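Local coordinates for B12-binding domain-containing protein (Kitasatospora setae, PDB 6WTE), which binds cobalamin and a [4Fe-4S] cluster and is a radical SAM methyltransferase, TsrM, thought to methylate its substrate by a non-radical route, at residues L4-N9 and H53-E58. Numbering follows the deposited sequence.
Sequences LVLLVN and HEYFAE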
ATOM      1  N   LEU A   4      25.100  14.043   6.459  1.00 17.15           N
ATOM      2  CA  LEU A   4      24.449  12.899   7.084  1.00 15.09           C
ATOM      3  C   LEU A   4      22.934  13.068   7.064  1.00 16.09           C
ATOM      4  O   LEU A   4      22.407  14.065   7.571  1.00 13.25           O
ATOM      5  CB  LEU A   4      24.940  12.727   8.519  1.00 15.61           C
ATOM      6  CG  LEU A   4      24.232  11.651   9.346  1.00 17.74           C
ATOM      7  CD1 LEU A   4      24.399  10.277   8.703  1.00 17.35           C
ATOM      8  CD2 LEU A   4      24.753  11.654  10.783  1.00 19.00           C
ATOM      9  N   VAL A   5      22.242  12.086   6.488  1.00 12.69           N
ATOM     10  CA  VAL A   5      20.786  12.018   6.466  1.00 13.24           C
ATOM     11  C   VAL A   5      20.355  10.798   7.273  1.00 14.71           C
ATOM     12  O   VAL A   5      20.854   9.690   7.045  1.00 15.42           O
ATOM     13  CB  VAL A   5      20.236  11.916   5.028  1.00 15.12           C
ATOM     14  CG1 VAL A   5      18.725  11.807   5.053  1.00 14.01           C
ATOM     15  CG2 VAL A   5      20.671  13.099   4.176  1.00 15.44           C
ATOM     16  N   LEU A   6      19.433  10.999   8.206  1.00 12.36           N
ATOM     17  CA  LEU A   6      18.810   9.903   8.937  1.00 12.02           C
ATOM     18  C   LEU A   6      17.459   9.585   8.312  1.00 11.95           C
ATOM     19  O   LEU A   6      16.679  10.500   8.029  1.00 11.46           O
ATOM     20  CB  LEU A   6      18.617  10.260  10.409  1.00 12.23           C
ATOM     21  CG  LEU A   6      17.699   9.303  11.171  1.00 12.69           C
ATOM     22  CD1 LEU A   6      18.323   7.894  11.296  1.00 12.29           C
ATOM     23  CD2 LEU A   6      17.346   9.896  12.525  1.00 14.09           C
ATOM     24  N   LEU A   7      17.188   8.297   8.106  1.00 12.23           N
ATOM     25  CA  LEU A   7      15.884   7.820   7.659  1.00 11.19           C
ATOM     26  C   LEU A   7      15.310   6.914   8.739  1.00 13.14           C
ATOM     27  O   LEU A   7      15.983   5.981   9.187  1.00 13.91           O
ATOM     28  CB  LEU A   7      15.988   7.076   6.324  1.00 12.22           C
ATOM     29  CG  LEU A   7      16.586   7.875   5.161  1.00 12.67           C
ATOM     30  CD1 LEU A   7      16.821   6.977   3.948  1.00 11.86           C
ATOM     31  CD2 LEU A   7      15.643   9.038   4.798  1.00 12.62           C
ATOM     32  N   VAL A   8      14.079   7.194   9.162  1.00 14.10           N
ATOM     33  CA  VAL A   8      13.435   6.489  10.267  1.00 12.29           C
ATOM     34  C   VAL A   8      12.272   5.667   9.727  1.00 13.54           C
ATOM     35  O   VAL A   8      11.420   6.200   9.007  1.00 11.71           O
ATOM     36  CB  VAL A   8      12.934   7.474  11.336  1.00 12.28           C
ATOM     37  CG1 VAL A   8      12.209   6.727  12.445  1.00 13.69           C
ATOM     38  CG2 VAL A   8      14.093   8.298  11.899  1.00 14.33           C
ATOM     39  N   ASN A   9      12.222   4.377  10.096  1.00 11.03           N
ATOM     40  CA  ASN A   9      11.034   3.576   9.842  1.00 11.95           C
ATOM     41  C   ASN A   9      10.198   3.493  11.109  1.00 12.56           C
ATOM     42  O   ASN A   9      10.594   2.799  12.055  1.00 13.99           O
ATOM     43  CB  ASN A   9      11.392   2.172   9.360  1.00 11.94           C
ATOM     44  CG  ASN A   9      10.159   1.374   9.009  1.00 14.58           C
ATOM     45  OD1 ASN A   9       9.155   1.951   8.591  1.00 12.35           O
ATOM     46  ND2 ASN A   9      10.207   0.062   9.201  1.00 14.02           N
ATOM     47  N   HIS A  53      16.960   7.627  21.649  1.00 22.72           N
ATOM     48  CA  HIS A  53      17.848   8.292  22.598  1.00 26.08           C
ATOM     49  C   HIS A  53      19.305   7.953  22.325  1.00 27.73           C
ATOM     50  O   HIS A  53      20.167   8.839  22.336  1.00 28.80           O
ATOM     51  CB  HIS A  53      17.467   7.905  24.021  1.00 21.71           C
ATOM     52  CG  HIS A  53      16.110   8.382  24.426  1.00 21.99           C
ATOM     53  ND1 HIS A  53      15.419   7.848  25.492  1.00 25.76           N
ATOM     54  CD2 HIS A  53      15.311   9.340  23.901  1.00 20.96           C
ATOM     55  CE1 HIS A  53      14.257   8.463  25.612  1.00 18.34           C
ATOM     56  NE2 HIS A  53      14.164   9.370  24.656  1.00 25.10           N
ATOM     57  N   GLU A  54      19.597   6.677  22.063  1.00 27.69           N
ATOM     58  CA  GLU A  54      20.964   6.290  21.733  1.00 31.64           C
ATOM     59  C   GLU A  54      21.438   6.992  20.467  1.00 29.94           C
ATOM     60  O   GLU A  54      22.536   7.557  20.437  1.00 30.99           O
ATOM     61  CB  GLU A  54      21.069   4.771  21.580  1.00 29.92           C
ATOM     62  CG  GLU A  54      20.733   3.987  22.838  1.00 36.98           C
ATOM     63  CD  GLU A  54      20.583   2.494  22.580  1.00 37.12           C
ATOM     64  OE1 GLU A  54      20.213   2.112  21.446  1.00 44.43           O
ATOM     65  OE2 GLU A  54      20.833   1.701  23.513  1.00 42.89           O
ATOM     66  N   TYR A  55      20.611   6.993  19.416  1.00 26.29           N
ATOM     67  CA  TYR A  55      21.078   7.499  18.128  1.00 24.34           C
ATOM     68  C   TYR A  55      21.425   8.982  18.202  1.00 25.25           C
ATOM     69  O   TYR A  55      22.512   9.397  17.785  1.00 26.72           O
ATOM     70  CB  TYR A  55      20.044   7.248  17.027  1.00 23.93           C
ATOM     71  CG  TYR A  55      20.550   7.741  15.687  1.00 24.56           C
ATOM     72  CD1 TYR A  55      21.362   6.939  14.896  1.00 25.95           C
ATOM     73  CD2 TYR A  55      20.258   9.023  15.238  1.00 20.19           C
ATOM     74  CE1 TYR A  55      21.856   7.395  13.686  1.00 24.59           C
ATOM     75  CE2 TYR A  55      20.748   9.485  14.035  1.00 22.52           C
ATOM     76  CZ  TYR A  55      21.544   8.673  13.263  1.00 21.79           C
ATOM     77  OH  TYR A  55      22.027   9.137  12.061  1.00 22.63           O
ATOM     78  N   PHE A  56      20.505   9.806  18.711  1.00 26.13           N
ATOM     79  CA  PHE A  56      20.703  11.250  18.652  1.00 22.87           C
ATOM     80  C   PHE A  56      21.738  11.756  19.648  1.00 26.49           C
ATOM     81  O   PHE A  56      22.233  12.877  19.494  1.00 29.07           O
ATOM     82  CB  PHE A  56      19.372  11.968  18.848  1.00 25.68           C
ATOM     83  CG  PHE A  56      18.521  11.967  17.618  1.00 26.08           C
ATOM     84  CD1 PHE A  56      18.862  12.761  16.533  1.00 23.36           C
ATOM     85  CD2 PHE A  56      17.404  11.160  17.527  1.00 22.67           C
ATOM     86  CE1 PHE A  56      18.097  12.757  15.391  1.00 21.56           C
ATOM     87  CE2 PHE A  56      16.634  11.160  16.387  1.00 24.40           C
ATOM     88  CZ  PHE A  56      16.983  11.959  15.319  1.00 19.54           C
ATOM     89  N   ALA A  57      22.084  10.966  20.658  1.00 29.65           N
ATOM     90  CA  ALA A  57      23.187  11.370  21.518  1.00 28.65           C
ATOM     91  C   ALA A  57      24.527  11.225  20.807  1.00 29.05           C
ATOM     92  O   ALA A  57      25.458  11.993  21.070  1.00 31.03           O
ATOM     93  CB  ALA A  57      23.169  10.555  22.805  1.00 31.94           C
ATOM     94  N   GLU A  58      24.627  10.265  19.889  1.00 29.45           N
ATOM     95  CA  GLU A  58      25.859   9.956  19.178  1.00 30.49           C
ATOM     96  C   GLU A  58      25.944  10.597  17.799  1.00 27.08           C
ATOM     97  O   GLU A  58      27.050  10.828  17.303  1.00 27.85           O
ATOM     98  CB  GLU A  58      25.993   8.436  19.032  1.00 35.00           C
ATOM     99  CG  GLU A  58      25.704   7.673  20.325  1.00 37.50           C
ATOM    100  CD  GLU A  58      25.237   6.250  20.076  1.00 38.77           C
ATOM    101  OE1 GLU A  58      25.210   5.831  18.898  1.00 41.73           O
ATOM    102  OE2 GLU A  58      24.886   5.548  21.054  1.00 38.60           O
TER
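The phenol oxygen of Tyr55 lies between Leu4 and Leu6, with Leu4 CD2 3.9 Å from OH and Leu6 CB 4.0 Å from it, while its polar need is met by a hydrogen bond to Glu37 OE1 on the adjoining strand 35-40. Here a helix packs on the parallel part of the sheet in the B12-binding domain, strand order 35-40, 4-9, 63-67, 101-104, as in a Rossmann-like cobalamin fold. Helix 48-58 belongs to the beta-alpha-beta crossover from strand 35-40 to strand 63-67 and passes over strand 4-9 nearly antiparallel, at 173° and 12.1 Å between the short axes. The Leu6 side chain is about 10 Å from the bound cobalamin, so this is core packing and not pocket lining. Leu6 does most of the work from the strand, its CG anti to the backbone N (chi1 167°). Leu6 CD1 sits over one face of the Tyr55 ring, 4.2 Å from its centroid and displaced toward the rim, in a CH-pi contact; CD2 touches both Tyr55 CE2 and Phe56 CZ. Tyr55 has the same anti chi1 (-178°), which carries the phenol alongside Leu6, head to tail, as far as Leu4. Leu39 packs against both, and Ile93 and Leu96 of helix 83-96 touch Phe56. Tyr55 CD2 lies over the centre of the Phe56 ring, 4.0 Å above its plane. Phe56 CZ comes to 3.5 Å from Leu6 CD2, the methyl meeting that ring obliquely.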